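Local atomic coordinates of filamentation induced by cAMP protein Fic (Desulfovibrio alaskensis, PDB entry 4RGL), a protein that is of unknown function but belongs to the mainly helical Fic/DOC family and carries a C-terminal region related to helix-turn-helix domains. Residues A[28-32]-A[252-256]; A[69-73]-A[88-92]. Residues are numbered along the deposited sequence.

Helical proteins are held together by apolar seams at very different sequence separations, and this Fic protein offers a long-range and a short-range pair. Contact 1 brings together helices 16-32 and 238-257, far apart in sequence, whereas contact 2 joins helices 66-74 and 82-95, which follow one another along the chain and fall between them in sequence. No helix is shared, and the centres of the two contacts lie about 26 Å apart. Each contact is partly buried, with an apolar middle and an arginine at the margin, and neither has a hydrogen bond across it. The chemistry differs in detail: an obliquely placed tyrosine in contact 1, a CH-pi contact over phenylalanine in contact 2.

Contact 1 (A[28-32]-A[252-256]); sequences IIGRY and VREAV
Helix-to-helix packing between distant parts of the helical body of this Fic protein is exemplified here, where the last turn of helix 16-32 meets the end region of helix 238-257. Both segments are alpha-helical and run in broadly similar directions: their axes approach to 10.1 Å at a signed crossing angle of 34°. The register places the CA of Ile28 6.8 Å from the CA of Arg253, and the CA of Tyr32 6.2 Å from the CA of Val256. One turn joins Ile28 to Tyr32, closed by a 2.8 Å hydrogen bond from Tyr32 N to Ile28 O.

Ile28, in the mm rotamer, directs its CB at the partner helix. Ile28 CG2 lies 3.7 Å from Val252 CG1 and 3.9 Å from Val256 CG2, so one methyl bridges a full turn of helix 238-257. The CA-to-CB bond of Val252 (chi1 p) points sideways to the partner segment, yet Val252 CG2 also comes within 4.2 Å of Ile29 CG1; beyond the seam Val252 rests on Leu211. At the margin, Arg253 forms salt bridges with Asp250 and with Glu24 of the opposing helix. In Tyr32, chi1 t carries the ring across to the side chains of Val252, Ala255 and Val256, and the ring also touches Leu207. It lies obliquely against all three, with Tyr32 CG 4.4 Å from Val252 CG2, Tyr32 CD1 3.8 Å from Val256 CG2 and Tyr32 CE1 3.7 Å from Ala255 CB.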
loop_
_atom_site.group_PDB
_atom_site.type_symbol
_atom_site.label_atom_id
_atom_site.label_comp_id
_atom_site.label_asym_id
_atom_site.label_seq_id
_atom_site.Cartn_x
_atom_site.Cartn_y
_atom_site.Cartn_z
ATOM N N ILE A 28 16.016 -7.744 -5.589
ATOM C CA ILE A 28 15.579 -6.513 -4.912
ATOM C C ILE A 28 14.934 -6.861 -3.550
ATOM O O ILE A 28 15.210 -6.188 -2.558
ATOM C CB ILE A 28 14.607 -5.679 -5.807
ATOM C CG1 ILE A 28 15.246 -5.331 -7.193
ATOM C CG2 ILE A 28 14.126 -4.419 -5.077
ATOM C CD1 ILE A 28 16.583 -4.474 -7.139
ATOM N N ILE A 29 14.104 -7.943 -3.502
ATOM C CA ILE A 29 13.480 -8.397 -2.247
ATOM C C ILE A 29 14.563 -8.902 -1.281
ATOM O O ILE A 29 14.482 -8.651 -0.076
ATOM C CB ILE A 29 12.403 -9.477 -2.507
ATOM C CG1 ILE A 29 11.232 -8.901 -3.345
ATOM C CG2 ILE A 29 11.897 -10.068 -1.182
ATOM C CD1 ILE A 29 10.196 -9.934 -3.773
ATOM N N GLY A 30 15.606 -9.532 -1.834
ATOM C CA GLY A 30 16.759 -9.977 -1.057
ATOM C C GLY A 30 17.397 -8.848 -0.270
ATOM O O GLY A 30 18.028 -9.088 0.756
ATOM N N ARG A 31 17.218 -7.594 -0.751
ATOM C CA ARG A 31 17.647 -6.384 -0.044
ATOM C C ARG A 31 16.491 -5.808 0.794
ATOM O O ARG A 31 16.665 -5.527 1.981
ATOM C CB ARG A 31 18.151 -5.329 -1.041
ATOM C CG ARG A 31 19.648 -5.344 -1.255
ATOM C CD ARG A 31 20.060 -4.286 -2.264
ATOM N NE ARG A 31 21.487 -3.966 -2.175
ATOM C CZ ARG A 31 21.971 -2.925 -1.501
ATOM N NH1 ARG A 31 21.149 -2.084 -0.882
ATOM N NH2 ARG A 31 23.278 -2.700 -1.465
ATOM N N TYR A 32 15.290 -5.665 0.166
ATOM C CA TYR A 32 14.065 -5.121 0.801
ATOM C C TYR A 32 13.791 -5.799 2.167
ATOM O O TYR A 32 13.122 -5.213 3.021
ATOM C CB TYR A 32 12.848 -5.308 -0.146
ATOM C CG TYR A 32 11.573 -4.625 0.314
ATOM C CD1 TYR A 32 11.443 -3.236 0.257
ATOM C CD2 TYR A 32 10.430 -5.366 0.613
ATOM C CE1 TYR A 32 10.246 -2.602 0.597
ATOM C CE2 TYR A 32 9.221 -4.743 0.933
ATOM C CZ TYR A 32 9.136 -3.359 0.927
ATOM O OH TYR A 32 7.953 -2.737 1.255
ATOM N N VAL A 252 8.832 -2.257 -6.293
ATOM C CA VAL A 252 9.729 -2.734 -5.243
ATOM C C VAL A 252 11.099 -1.990 -5.344
ATOM O O VAL A 252 11.801 -1.862 -4.346
ATOM C CB VAL A 252 9.900 -4.279 -5.289
ATOM C CG1 VAL A 252 10.725 -4.711 -6.497
ATOM C CG2 VAL A 252 10.516 -4.800 -3.996
ATOM N N ARG A 253 11.388 -1.394 -6.513
ATOM C CA ARG A 253 12.603 -0.622 -6.716
ATOM C C ARG A 253 12.460 0.786 -6.092
ATOM O O ARG A 253 13.351 1.218 -5.372
ATOM C CB ARG A 253 12.936 -0.530 -8.210
ATOM C CG ARG A 253 14.335 0.010 -8.507
ATOM C CD ARG A 253 14.850 -0.489 -9.849
ATOM N NE ARG A 253 13.910 -0.214 -10.939
ATOM C CZ ARG A 253 14.067 -0.658 -12.182
ATOM N NH1 ARG A 253 15.118 -1.408 -12.500
ATOM N NH2 ARG A 253 13.170 -0.368 -13.114
ATOM N N GLU A 254 11.295 1.466 -6.305
ATOM C CA GLU A 254 11.077 2.799 -5.711
ATOM C C GLU A 254 10.805 2.679 -4.193
ATOM O O GLU A 254 10.857 3.678 -3.482
ATOM C CB GLU A 254 9.918 3.569 -6.416
ATOM C CG GLU A 254 8.520 3.037 -6.121
ATOM C CD GLU A 254 7.394 4.050 -6.320
ATOM O OE1 GLU A 254 7.540 5.199 -5.840
ATOM O OE2 GLU A 254 6.316 3.647 -6.818
ATOM N N ALA A 255 10.566 1.448 -3.704
ATOM C CA ALA A 255 10.342 1.200 -2.281
ATOM C C ALA A 255 11.664 1.171 -1.514
ATOM O O ALA A 255 11.710 1.581 -0.358
ATOM C CB ALA A 255 9.600 -0.108 -2.092
ATOM N N VAL A 256 12.741 0.683 -2.159
ATOM C CA VAL A 256 14.061 0.588 -1.530
ATOM C C VAL A 256 14.794 1.955 -1.623
ATOM O O VAL A 256 15.598 2.283 -0.746
ATOM C CB VAL A 256 14.908 -0.556 -2.166
ATOM C CG1 VAL A 256 16.288 -0.648 -1.520
ATOM C CG2 VAL A 256 14.179 -1.893 -2.064
#

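Contact 2 (A[69-73]-A[88-92])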
loop_
_atom_site.group_PDB
_atom_site.type_symbol
_atom_site.label_atom_id
_atom_site.label_comp_id
_atom_site.label_asym_id
_atom_site.label_seq_id
_atom_site.Cartn_x
_atom_site.Cartn_y
_atom_site.Cartn_z
ATOM N N VAL A 69 -8.199 10.418 1.012
ATOM C CA VAL A 69 -8.239 9.001 1.398
ATOM C C VAL A 69 -7.501 8.801 2.748
ATOM O O VAL A 69 -8.002 8.089 3.622
ATOM C CB VAL A 69 -7.648 8.101 0.284
ATOM C CG1 VAL A 69 -7.482 6.659 0.767
ATOM C CG2 VAL A 69 -8.514 8.156 -0.971
ATOM N N THR A 70 -6.363 9.509 2.940
ATOM C CA THR A 70 -5.624 9.479 4.205
ATOM C C THR A 70 -6.524 9.954 5.349
ATOM O O THR A 70 -6.644 9.264 6.362
ATOM C CB THR A 70 -4.356 10.346 4.102
ATOM O OG1 THR A 70 -3.552 9.875 3.024
ATOM C CG2 THR A 70 -3.548 10.349 5.389
ATOM N N ALA A 71 -7.204 11.107 5.157
ATOM C CA ALA A 71 -8.076 11.689 6.169
ATOM C C ALA A 71 -9.259 10.753 6.505
ATOM O O ALA A 71 -9.643 10.653 7.670
ATOM C CB ALA A 71 -8.591 13.035 5.698
ATOM N N VAL A 72 -9.819 10.045 5.480
ATOM C CA VAL A 72 -10.914 9.080 5.698
ATOM C C VAL A 72 -10.442 7.977 6.626
ATOM O O VAL A 72 -11.079 7.709 7.643
ATOM C CB VAL A 72 -11.439 8.485 4.361
ATOM C CG1 VAL A 72 -12.531 7.448 4.616
ATOM C CG2 VAL A 72 -11.941 9.575 3.438
ATOM N N ILE A 73 -9.301 7.351 6.288
ATOM C CA ILE A 73 -8.750 6.231 7.038
ATOM C C ILE A 73 -8.210 6.714 8.414
ATOM O O ILE A 73 -8.287 5.972 9.389
ATOM C CB ILE A 73 -7.651 5.511 6.199
ATOM C CG1 ILE A 73 -8.270 4.917 4.896
ATOM C CG2 ILE A 73 -6.939 4.419 7.027
ATOM C CD1 ILE A 73 -7.252 4.326 3.890
ATOM N N VAL A 88 -13.783 3.874 0.250
ATOM C CA VAL A 88 -12.497 3.905 0.958
ATOM C C VAL A 88 -12.591 3.110 2.273
ATOM O O VAL A 88 -11.724 2.284 2.553
ATOM C CB VAL A 88 -12.032 5.365 1.222
ATOM C CG1 VAL A 88 -10.756 5.391 2.059
ATOM C CG2 VAL A 88 -11.838 6.122 -0.087
ATOM N N ARG A 89 -13.635 3.373 3.082
ATOM C CA ARG A 89 -13.824 2.675 4.353
ATOM C C ARG A 89 -13.899 1.160 4.127
ATOM O O ARG A 89 -13.189 0.407 4.791
ATOM C CB ARG A 89 -15.093 3.174 5.077
ATOM C CG ARG A 89 -15.056 4.655 5.463
ATOM C CD ARG A 89 -16.111 4.971 6.509
ATOM N NE ARG A 89 -16.165 6.399 6.824
ATOM C CZ ARG A 89 -17.062 7.239 6.309
ATOM N NH1 ARG A 89 -17.986 6.797 5.462
ATOM N NH2 ARG A 89 -17.045 8.524 6.644
ATOM N N ASN A 90 -14.720 0.719 3.141
ATOM C CA ASN A 90 -14.862 -0.706 2.808
ATOM C C ASN A 90 -13.537 -1.292 2.314
ATOM O O ASN A 90 -13.155 -2.388 2.738
ATOM C CB ASN A 90 -15.957 -0.913 1.746
ATOM C CG ASN A 90 -17.368 -0.746 2.267
ATOM O OD1 ASN A 90 -17.598 -0.354 3.416
ATOM N ND2 ASN A 90 -18.343 -1.082 1.440
ATOM N N ALA A 91 -12.825 -0.557 1.424
ATOM C CA ALA A 91 -11.532 -1.008 0.900
ATOM C C ALA A 91 -10.518 -1.203 2.033
ATOM O O ALA A 91 -9.917 -2.278 2.142
ATOM C CB ALA A 91 -11.001 -0.013 -0.113
ATOM N N PHE A 92 -10.386 -0.192 2.932
ATOM C CA PHE A 92 -9.479 -0.291 4.078
ATOM C C PHE A 92 -9.839 -1.495 4.950
ATOM O O PHE A 92 -8.953 -2.234 5.374
ATOM C CB PHE A 92 -9.500 1.004 4.916
ATOM C CG PHE A 92 -8.710 0.902 6.202
ATOM C CD1 PHE A 92 -7.319 0.927 6.188
ATOM C CD2 PHE A 92 -9.358 0.744 7.426
ATOM C CE1 PHE A 92 -6.590 0.789 7.371
ATOM C CE2 PHE A 92 -8.628 0.613 8.607
ATOM C CZ PHE A 92 -7.251 0.648 8.576
#
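When two consecutive helices cross steeply, one side chain may settle among several of the facing helix, and Val88, which has the most surface covered of any residue here, sits among three residues of 69-73. With chi1 t, Val88 CG1 lies 3.7 Å from Val69 CG1, 3.7 Å from Val72 CG1 and 3.8 Å from Ile73 CG1. These three occupy positions i, i+3 and i+4, the spacing that puts side chains on one face of an alpha-helix, and the 3.1 Å hydrogen bond from Ile73 N to Val69 O fixes that turn. Val69 and Val72 are likewise t about chi1.

Ile73 takes the mt rotamer. Chi1 m brings Ile73 CG2 over the face of the Phe92 ring in a CH-pi contact, 3.8 Å from the centroid and 21° off the ring normal, while chi2 t runs CD1 back along the seam, near both Val88 and Phe92. The nearest ring atom is Phe92 CD1, 3.6 Å from Ile73 CG2. Phe92 reaches this position with chi1 t and chi2 at 75°, one turn beyond Val88.

Within the helical body of this Fic protein, this is the packing of helix 66-74 on helix 82-95; the axes of 69-73 and 88-92 approach to 10.0 Å at a signed crossing angle of -68°. Helix 42-59 borders both partners, its Gln54 touching Val69, its Leu57 Val88 and its Arg46 Phe92.

At the exposed margin Arg89 leaves sideways with chi1 m and then extends through two t torsions. Arg89 CG packs 3.9 Å from Val72 CG1, while NH1 at the far end is hydrogen-bonded to Gln86 OE1 on its own helix.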